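Local atomic coordinates of AclR protein (Streptomyces galilaeus, PDB entry 2GEY), a protein that probably hydroxylates an aromatic polyketide intermediate in antibiotic biosynthesis, as a dimeric member of the SnoaL-like family with its alpha+beta barrel fold. Residues 97-106 and 118-129; 21-29 and 44-52. All blocks are in the same frame, centred on the assembly; numbering follows the deposited sequence. Where two conformers were deposited one is given.

Interaction 1 (97-106 and 118-129); sequences QRVSWHLVEE and WDVINMRPLLVR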
loop_
_atom_site.group_PDB
_atom_site.type_symbol
_atom_site.label_atom_id
_atom_site.label_comp_id
_atom_site.label_asym_id
_atom_site.label_seq_id
_atom_site.Cartn_x
_atom_site.Cartn_y
_atom_site.Cartn_z
ATOM N N GLN A 97 -9.832 6.775 20.822
ATOM C CA GLN A 97 -9.775 5.424 20.265
ATOM C C GLN A 97 -8.366 5.097 19.820
ATOM O O GLN A 97 -7.668 5.968 19.301
ATOM C CB GLN A 97 -10.623 5.303 18.994
ATOM C CG GLN A 97 -12.056 4.890 19.148
ATOM C CD GLN A 97 -12.582 4.265 17.857
ATOM O OE1 GLN A 97 -13.022 3.114 17.845
ATOM N NE2 GLN A 97 -12.492 5.012 16.752
ATOM N N ARG A 98 -7.978 3.835 19.961
ATOM C CA ARG A 98 -6.770 3.351 19.306
ATOM C C ARG A 98 -7.012 3.225 17.806
ATOM O O ARG A 98 -8.067 2.754 17.370
ATOM C CB ARG A 98 -6.336 2.000 19.870
ATOM C CG ARG A 98 -5.916 2.039 21.328
ATOM C CD ARG A 98 -4.599 2.791 21.517
ATOM N NE ARG A 98 -3.476 2.012 21.007
ATOM C CZ ARG A 98 -2.235 2.469 20.839
ATOM N NH1 ARG A 98 -1.917 3.733 21.121
ATOM N NH2 ARG A 98 -1.307 1.644 20.379
ATOM N N VAL A 99 -6.018 3.630 17.022
ATOM C CA VAL A 99 -6.105 3.600 15.577
ATOM C C VAL A 99 -4.820 3.017 15.015
ATOM O O VAL A 99 -3.814 2.917 15.727
ATOM C CB VAL A 99 -6.343 5.006 14.977
ATOM C CG1 VAL A 99 -7.639 5.620 15.526
ATOM C CG2 VAL A 99 -5.148 5.938 15.230
ATOM N N SER A 100 -4.874 2.644 13.742
ATOM C CA SER A 100 -3.718 2.134 13.019
ATOM C C SER A 100 -3.800 2.473 11.535
ATOM O O SER A 100 -4.889 2.697 10.976
ATOM C CB SER A 100 -3.594 0.616 13.200
ATOM O OG SER A 100 -4.692 -0.055 12.589
ATOM N N TRP A 101 -2.638 2.514 10.896
ATOM C CA TRP A 101 -2.571 2.549 9.454
ATOM C C TRP A 101 -1.237 1.975 8.991
ATOM O O TRP A 101 -0.410 1.568 9.811
ATOM C CB TRP A 101 -2.859 3.958 8.897
ATOM C CG TRP A 101 -1.883 5.028 9.226
ATOM C CD1 TRP A 101 -0.836 5.439 8.463
ATOM C CD2 TRP A 101 -1.895 5.873 10.382
ATOM N NE1 TRP A 101 -0.178 6.472 9.075
ATOM C CE2 TRP A 101 -0.812 6.765 10.254
ATOM C CE3 TRP A 101 -2.719 5.963 11.510
ATOM C CZ2 TRP A 101 -0.526 7.737 11.216
ATOM C CZ3 TRP A 101 -2.432 6.916 12.464
ATOM C CH2 TRP A 101 -1.341 7.793 12.311
ATOM N N HIS A 102 -1.066 1.887 7.682
ATOM C CA HIS A 102 0.063 1.168 7.102
ATOM C C HIS A 102 0.613 1.989 5.974
ATOM O O HIS A 102 -0.134 2.660 5.264
ATOM C CB HIS A 102 -0.392 -0.201 6.594
ATOM C CG HIS A 102 -1.158 -0.984 7.612
ATOM N ND1 HIS A 102 -0.545 -1.788 8.548
ATOM C CD2 HIS A 102 -2.485 -1.040 7.877
ATOM C CE1 HIS A 102 -1.463 -2.320 9.333
ATOM N NE2 HIS A 102 -2.650 -1.889 8.943
ATOM N N LEU A 103 1.925 1.961 5.803
ATOM C CA LEU A 103 2.542 2.710 4.720
ATOM C C LEU A 103 3.853 2.080 4.293
ATOM O O LEU A 103 4.434 1.293 5.031
ATOM C CB LEU A 103 2.766 4.158 5.156
ATOM C CG LEU A 103 3.591 4.339 6.437
ATOM C CD1 LEU A 103 5.033 4.622 6.109
ATOM C CD2 LEU A 103 3.024 5.445 7.307
ATOM N N VAL A 104 4.294 2.442 3.097
ATOM C CA VAL A 104 5.636 2.149 2.645
ATOM C C VAL A 104 6.276 3.492 2.325
ATOM O O VAL A 104 5.694 4.324 1.619
ATOM C CB VAL A 104 5.675 1.212 1.417
ATOM C CG1 VAL A 104 7.114 1.083 0.885
ATOM C CG2 VAL A 104 5.117 -0.148 1.779
ATOM N N GLU A 105 7.467 3.717 2.873
ATOM C CA GLU A 105 8.254 4.894 2.546
ATOM C C GLU A 105 9.469 4.447 1.763
ATOM O O GLU A 105 10.123 3.486 2.148
ATOM C CB GLU A 105 8.712 5.606 3.815
ATOM C CG GLU A 105 7.556 6.232 4.573
ATOM C CD GLU A 105 7.986 7.113 5.711
ATOM O OE1 GLU A 105 8.087 6.589 6.849
ATOM O OE2 GLU A 105 8.201 8.333 5.483
ATOM N N GLU A 106 9.771 5.158 0.683
ATOM C CA GLU A 106 10.949 4.881 -0.115
ATOM C C GLU A 106 11.781 6.149 -0.138
ATOM O O GLU A 106 11.250 7.235 -0.368
ATOM C CB GLU A 106 10.558 4.426 -1.522
ATOM C CG GLU A 106 11.727 4.007 -2.401
ATOM C CD GLU A 106 11.307 3.576 -3.793
ATOM O OE1 GLU A 106 10.091 3.378 -4.045
ATOM O OE2 GLU A 106 12.209 3.415 -4.645
ATOM N N TRP A 118 9.315 8.968 -1.528
ATOM C CA TRP A 118 8.028 8.519 -2.055
ATOM C C TRP A 118 7.272 7.779 -0.958
ATOM O O TRP A 118 7.870 6.986 -0.218
ATOM C CB TRP A 118 8.213 7.548 -3.224
ATOM C CG TRP A 118 8.999 8.035 -4.388
ATOM C CD1 TRP A 118 8.506 8.576 -5.534
ATOM C CD2 TRP A 118 10.420 7.968 -4.555
ATOM N NE1 TRP A 118 9.527 8.865 -6.401
ATOM C CE2 TRP A 118 10.716 8.505 -5.827
ATOM C CE3 TRP A 118 11.471 7.497 -3.758
ATOM C CZ2 TRP A 118 12.024 8.600 -6.319
ATOM C CZ3 TRP A 118 12.773 7.598 -4.242
ATOM C CH2 TRP A 118 13.037 8.142 -5.510
ATOM N N ASP A 119 5.968 8.013 -0.845
ATOM C CA ASP A 119 5.150 7.246 0.103
ATOM C C ASP A 119 3.949 6.611 -0.578
ATOM O O ASP A 119 3.432 7.138 -1.563
ATOM C CB ASP A 119 4.704 8.104 1.301
ATOM C CG ASP A 119 3.774 9.248 0.913
ATOM O OD1 ASP A 119 2.741 9.013 0.242
ATOM O OD2 ASP A 119 4.058 10.407 1.308
ATOM N N VAL A 120 3.542 5.465 -0.055
ATOM C CA VAL A 120 2.265 4.857 -0.387
ATOM C C VAL A 120 1.609 4.581 0.950
ATOM O O VAL A 120 2.092 3.749 1.732
ATOM C CB VAL A 120 2.431 3.559 -1.201
ATOM C CG1 VAL A 120 1.088 2.878 -1.401
ATOM C CG2 VAL A 120 3.103 3.843 -2.538
ATOM N N ILE A 121 0.524 5.296 1.230
ATOM C CA ILE A 121 -0.101 5.246 2.531
ATOM C C ILE A 121 -1.507 4.671 2.432
ATOM O O ILE A 121 -2.345 5.187 1.690
ATOM C CB ILE A 121 -0.163 6.638 3.181
ATOM C CG1 ILE A 121 1.233 7.268 3.228
ATOM C CG2 ILE A 121 -0.772 6.534 4.588
ATOM C CD1 ILE A 121 1.243 8.698 3.646
ATOM N N ASN A 122 -1.731 3.587 3.171
ATOM C CA ASN A 122 -3.040 2.985 3.319
ATOM C C ASN A 122 -3.672 3.441 4.621
ATOM O O ASN A 122 -3.376 2.883 5.687
ATOM C CB ASN A 122 -2.950 1.456 3.316
ATOM C CG ASN A 122 -4.279 0.804 3.630
ATOM O OD1 ASN A 122 -5.324 1.399 3.402
ATOM N ND2 ASN A 122 -4.247 -0.411 4.172
ATOM N N MET A 123 -4.563 4.426 4.507
ATOM C CA MET A 123 -5.282 4.958 5.662
ATOM C C MET A 123 -6.641 4.283 5.860
ATOM O O MET A 123 -7.413 4.660 6.740
ATOM C CB MET A 123 -5.486 6.460 5.509
ATOM C CG MET A 123 -4.201 7.259 5.409
ATOM S SD MET A 123 -4.196 8.642 6.545
ATOM C CE MET A 123 -3.476 7.810 7.949
ATOM N N ARG A 124 -6.938 3.259 5.063
ATOM C CA ARG A 124 -8.248 2.610 5.166
ATOM C C ARG A 124 -8.696 2.321 6.617
ATOM O O ARG A 124 -9.791 2.730 7.003
ATOM C CB ARG A 124 -8.296 1.342 4.300
ATOM C CG ARG A 124 -9.702 0.776 4.101
ATOM C CD ARG A 124 -9.663 -0.725 3.831
ATOM N NE ARG A 124 -9.233 -1.462 5.019
ATOM C CZ ARG A 124 -10.015 -1.749 6.055
ATOM N NH1 ARG A 124 -9.515 -2.395 7.098
ATOM N NH2 ARG A 124 -11.303 -1.418 6.056
ATOM N N PRO A 125 -7.850 1.657 7.436
ATOM C CA PRO A 125 -8.287 1.314 8.795
ATOM C C PRO A 125 -8.566 2.547 9.655
ATOM O O PRO A 125 -9.477 2.534 10.489
ATOM C CB PRO A 125 -7.100 0.528 9.378
ATOM C CG PRO A 125 -6.207 0.229 8.255
ATOM C CD PRO A 125 -6.463 1.223 7.181
ATOM N N LEU A 126 -7.784 3.602 9.450
ATOM C CA LEU A 126 -7.999 4.854 10.162
ATOM C C LEU A 126 -9.286 5.524 9.703
ATOM O O LEU A 126 -10.047 6.052 10.521
ATOM C CB LEU A 126 -6.813 5.802 9.952
ATOM C CG LEU A 126 -6.902 7.176 10.626
ATOM C CD1 LEU A 126 -7.050 7.035 12.135
ATOM C CD2 LEU A 126 -5.674 8.005 10.287
ATOM N N LEU A 127 -9.531 5.505 8.396
ATOM C CA LEU A 127 -10.754 6.096 7.853
ATOM C C LEU A 127 -12.007 5.423 8.413
ATOM O O LEU A 127 -13.012 6.094 8.661
ATOM C CB LEU A 127 -10.757 6.056 6.324
ATOM C CG LEU A 127 -9.702 6.933 5.643
ATOM C CD1 LEU A 127 -9.541 6.531 4.179
ATOM C CD2 LEU A 127 -10.043 8.413 5.767
ATOM N N VAL A 128 -11.936 4.111 8.628
ATOM C CA VAL A 128 -13.027 3.383 9.270
ATOM C C VAL A 128 -13.209 3.856 10.721
ATOM O O VAL A 128 -14.335 4.133 11.147
ATOM C CB VAL A 128 -12.800 1.855 9.205
ATOM C CG1 VAL A 128 -13.855 1.108 10.020
ATOM C CG2 VAL A 128 -12.835 1.391 7.764
ATOM N N ARG A 129 -12.107 3.966 11.465
ATOM C CA ARG A 129 -12.154 4.401 12.866
ATOM C C ARG A 129 -12.691 5.815 13.025
ATOM O O ARG A 129 -13.374 6.124 14.010
ATOM C CB ARG A 129 -10.770 4.309 13.514
ATOM C CG ARG A 129 -10.337 2.900 13.841
ATOM C CD ARG A 129 -11.117 2.306 15.015
ATOM N NE ARG A 129 -11.513 0.937 14.690
ATOM C CZ ARG A 129 -12.740 0.527 14.360
ATOM N NH1 ARG A 129 -13.781 1.356 14.339
ATOM N NH2 ARG A 129 -12.926 -0.753 14.063
HETATM O O HOH W 1 6.793 4.131 -1.176
#
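In one of its two conformers, M123 sets its methyl over the indole of W101: CE lies 3.4 Å from the centroid of the five-membered ring and only 8° off its normal, a CH-pi contact over one face. The sulfur stands farther up the same normal, making this a Met-aromatic pair. With CG of W101 between backbone N and carbonyl carbon (chi1 65°), the indole lies alongside M123 and L126, and L126 CD2 fits against its benzo part, 3.8 Å from W101 CE3. The other branch of L126 fills the fork of V99, CD1 lying 3.6 Å from V99 CB and nearly as close to both methyls. On the other face of the strand, P125 CG meets the ring edge of H102 at CD2 (4.0 Å). An Asx turn, N122 OD1 accepting from R124 N, bends the chain from strand into helix 124-129. Before it the strands form an antiparallel ladder, H102–N122, V104–V120 and E106–W118 being the hydrogen-bonded pairs. This hairpin, strands 98-110 and 113-122, lies inside the curved sheet: strand 74-84 flanks 98-110 and strand 33-37 flanks 113-122, while the face with V104 and V120 packs on the second subunit.

Interaction 2 (21-29 and 44-52); sequences DLSGIIKHW and SADMVKLME
The sulfur of M51 approaches the indole of W29 obliquely, 5.0 Å from the centroid of the six-membered ring and 72° off its normal, an oblique Met-aromatic contact. It belongs to the helical layer of an NTF2-like alpha+beta fold, where the short helix 23-26 and the turn after it pack on helix 44-57. M51 is central. Its chain runs out to SD and then bends (chi3 71°), turning the methyl toward I25, whose CD1 meets M51 CE tip to tip at 3.9 Å. L22 slides past M51 in the opposite direction and lays CD1 against the aliphatic part of E52, 3.7 Å from CG. Farther down, the V48 side chain crosses that of I26, taken in one of its two conformers, at about a right angle, and its CG2 also touches W29 CZ3 at 3.9 Å. The contact across the segments is apolar, without hydrogen bonds. In that same conformer I26 CG1 covers part of one face of the W29 ring, and H35 meets that indole edge-to-face, while W17 of helix 3-18 backs L22 and I25. The far corner of the indole is met by M47, with W29 CH2 3.9 Å from M47 CG.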
loop_
_atom_site.group_PDB
_atom_site.type_symbol
_atom_site.label_atom_id
_atom_site.label_comp_id
_atom_site.label_asym_id
_atom_site.label_seq_id
_atom_site.Cartn_x
_atom_site.Cartn_y
_atom_site.Cartn_z
ATOM N N ASP A 21 10.025 13.694 17.629
ATOM C CA ASP A 21 11.016 14.737 17.372
ATOM C C ASP A 21 11.119 14.997 15.869
ATOM O O ASP A 21 11.909 14.356 15.181
ATOM C CB ASP A 21 12.378 14.287 17.909
ATOM C CG ASP A 21 13.508 15.255 17.557
ATOM O OD1 ASP A 21 13.236 16.425 17.220
ATOM O OD2 ASP A 21 14.677 14.833 17.625
ATOM N N LEU A 22 10.331 15.931 15.351
ATOM C CA LEU A 22 10.314 16.142 13.905
ATOM C C LEU A 22 11.654 16.669 13.386
ATOM O O LEU A 22 12.031 16.375 12.259
ATOM C CB LEU A 22 9.168 17.060 13.484
ATOM C CG LEU A 22 7.750 16.568 13.788
ATOM C CD1 LEU A 22 6.730 17.562 13.250
ATOM C CD2 LEU A 22 7.523 15.195 13.211
ATOM N N SER A 23 12.371 17.434 14.210
ATOM C CA SER A 23 13.676 17.975 13.817
ATOM C C SER A 23 14.667 16.855 13.497
ATOM O O SER A 23 15.519 17.003 12.619
ATOM C CB SER A 23 14.255 18.885 14.915
ATOM O OG SER A 23 14.846 18.122 15.955
ATOM N N GLY A 24 14.548 15.732 14.209
ATOM C CA GLY A 24 15.403 14.556 14.016
ATOM C C GLY A 24 15.142 13.789 12.735
ATOM O O GLY A 24 15.941 12.945 12.335
ATOM N N ILE A 25 14.010 14.073 12.091
ATOM C CA ILE A 25 13.715 13.526 10.780
ATOM C C ILE A 25 14.243 14.486 9.711
ATOM O O ILE A 25 15.019 14.100 8.835
ATOM C CB ILE A 25 12.189 13.349 10.592
ATOM C CG1 ILE A 25 11.616 12.436 11.681
ATOM C CG2 ILE A 25 11.862 12.821 9.203
ATOM C CD1 ILE A 25 10.165 12.621 11.888
ATOM N N ILE A 26 13.840 15.749 9.798
ATOM C CA ILE A 26 14.121 16.723 8.747
ATOM C C ILE A 26 15.627 17.027 8.627
ATOM O O ILE A 26 16.105 17.460 7.574
ATOM C CB ILE A 26 13.255 18.001 8.958
ATOM C CG1 ILE A 26 11.775 17.650 8.735
ATOM C CG2 ILE A 26 13.677 19.123 8.025
ATOM C CD1 ILE A 26 10.793 18.583 9.406
ATOM N N LYS A 27 16.379 16.784 9.698
ATOM C CA LYS A 27 17.832 17.020 9.653
ATOM C C LYS A 27 18.537 16.133 8.621
ATOM O O LYS A 27 19.659 16.425 8.211
ATOM C CB LYS A 27 18.464 16.813 11.030
ATOM C CG LYS A 27 18.438 15.398 11.530
ATOM C CD LYS A 27 18.940 15.300 12.960
ATOM C CE LYS A 27 20.438 15.376 13.041
ATOM N NZ LYS A 27 20.917 14.988 14.404
ATOM N N HIS A 28 17.880 15.049 8.216
ATOM C CA HIS A 28 18.446 14.117 7.240
ATOM C C HIS A 28 18.027 14.430 5.813
ATOM O O HIS A 28 18.483 13.773 4.871
ATOM C CB HIS A 28 18.039 12.695 7.596
ATOM C CG HIS A 28 18.616 12.220 8.887
ATOM N ND1 HIS A 28 19.967 12.003 9.058
ATOM C CD2 HIS A 28 18.036 11.951 10.082
ATOM C CE1 HIS A 28 20.189 11.591 10.295
ATOM N NE2 HIS A 28 19.036 11.560 10.938
ATOM N N TRP A 29 17.163 15.429 5.647
ATOM C CA TRP A 29 16.709 15.821 4.321
ATOM C C TRP A 29 17.730 16.706 3.652
ATOM O O TRP A 29 18.277 17.620 4.279
ATOM C CB TRP A 29 15.411 16.610 4.410
ATOM C CG TRP A 29 14.225 15.856 4.846
ATOM C CD1 TRP A 29 14.156 14.558 5.227
ATOM C CD2 TRP A 29 12.908 16.388 4.977
ATOM N NE1 TRP A 29 12.866 14.233 5.570
ATOM C CE2 TRP A 29 12.079 15.348 5.429
ATOM C CE3 TRP A 29 12.348 17.647 4.741
ATOM C CZ2 TRP A 29 10.708 15.529 5.655
ATOM C CZ3 TRP A 29 10.987 17.825 4.971
ATOM C CH2 TRP A 29 10.188 16.776 5.424
ATOM N N SER A 44 7.914 20.590 0.454
ATOM C CA SER A 44 8.459 20.340 1.788
ATOM C C SER A 44 7.652 21.092 2.846
ATOM O O SER A 44 7.425 20.579 3.938
ATOM C CB SER A 44 9.931 20.744 1.865
ATOM O OG SER A 44 10.757 19.799 1.212
ATOM N N ALA A 45 7.213 22.300 2.503
ATOM C CA ALA A 45 6.363 23.102 3.387
ATOM C C ALA A 45 5.091 22.347 3.752
ATOM O O ALA A 45 4.718 22.277 4.923
ATOM C CB ALA A 45 6.021 24.427 2.737
ATOM N N ASP A 46 4.437 21.761 2.751
ATOM C CA ASP A 46 3.208 21.015 2.984
ATOM C C ASP A 46 3.492 19.713 3.734
ATOM O O ASP A 46 2.713 19.308 4.593
ATOM C CB ASP A 46 2.487 20.726 1.663
ATOM C CG ASP A 46 1.841 21.976 1.059
ATOM O OD1 ASP A 46 1.941 23.067 1.657
ATOM O OD2 ASP A 46 1.232 21.864 -0.019
ATOM N N MET A 47 4.610 19.070 3.408
ATOM C CA MET A 47 4.992 17.830 4.077
ATOM C C MET A 47 5.179 18.066 5.576
ATOM O O MET A 47 4.632 17.332 6.402
ATOM C CB MET A 47 6.280 17.283 3.466
ATOM C CG MET A 47 6.686 15.908 3.981
ATOM S SD MET A 47 5.443 14.617 3.742
ATOM C CE MET A 47 4.959 14.907 2.051
ATOM N N VAL A 48 5.936 19.098 5.927
ATOM C CA VAL A 48 6.167 19.407 7.338
ATOM C C VAL A 48 4.848 19.728 8.051
ATOM O O VAL A 48 4.641 19.296 9.175
ATOM C CB VAL A 48 7.204 20.542 7.523
ATOM C CG1 VAL A 48 7.278 20.979 8.988
ATOM C CG2 VAL A 48 8.577 20.073 7.048
ATOM N N LYS A 49 3.954 20.463 7.391
ATOM C CA LYS A 49 2.636 20.746 7.964
ATOM C C LYS A 49 1.834 19.482 8.250
ATOM O O LYS A 49 1.149 19.408 9.269
ATOM C CB LYS A 49 1.824 21.676 7.058
ATOM C CG LYS A 49 2.358 23.080 7.041
ATOM C CD LYS A 49 1.572 23.982 6.106
ATOM C CE LYS A 49 2.303 25.290 5.877
ATOM N NZ LYS A 49 1.496 26.225 5.046
ATOM N N LEU A 50 1.910 18.503 7.350
ATOM C CA LEU A 50 1.205 17.234 7.535
ATOM C C LEU A 50 1.817 16.460 8.686
ATOM O O LEU A 50 1.111 15.791 9.440
ATOM C CB LEU A 50 1.271 16.379 6.269
ATOM C CG LEU A 50 0.451 16.880 5.082
ATOM C CD1 LEU A 50 0.844 16.108 3.835
ATOM C CD2 LEU A 50 -1.040 16.739 5.367
ATOM N N MET A 51 3.140 16.545 8.805
ATOM C CA MET A 51 3.849 15.871 9.886
ATOM C C MET A 51 3.454 16.482 11.231
ATOM O O MET A 51 3.138 15.757 12.173
ATOM C CB MET A 51 5.364 15.960 9.668
ATOM C CG MET A 51 5.835 15.174 8.451
ATOM S SD MET A 51 7.509 15.590 7.917
ATOM C CE MET A 51 8.471 14.859 9.236
ATOM N N GLU A 52 3.459 17.813 11.303
ATOM C CA GLU A 52 3.068 18.534 12.521
ATOM C C GLU A 52 1.616 18.246 12.905
ATOM O O GLU A 52 1.310 17.997 14.074
ATOM C CB GLU A 52 3.260 20.049 12.341
ATOM C CG GLU A 52 4.729 20.474 12.276
ATOM C CD GLU A 52 4.920 21.949 11.963
ATOM O OE1 GLU A 52 4.090 22.537 11.232
ATOM O OE2 GLU A 52 5.913 22.531 12.457
#

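Overall arrangement
Interaction 2 closes before interaction 1 opens along the chain, and the two lie in different layers of one SnoaL-like domain: 21-29 with 44-52 packs helix and turn on helix, whereas 97-106 with 118-129 is a strand pair running on into a helix. Their centres are 18 Å apart and their nearest atoms about 5 Å, without touching. Interaction 1 is the more central, 4 Å from the centre of the chain against 15 Å, and it alone reaches the second subunit. Small molecules, probably from crystallisation, lie near both: a tetraethylene glycol about 3 Å from the M123 side chain, and one about 6 Å from that of M51; such molecules can mark a pocket but do not establish the substrate site.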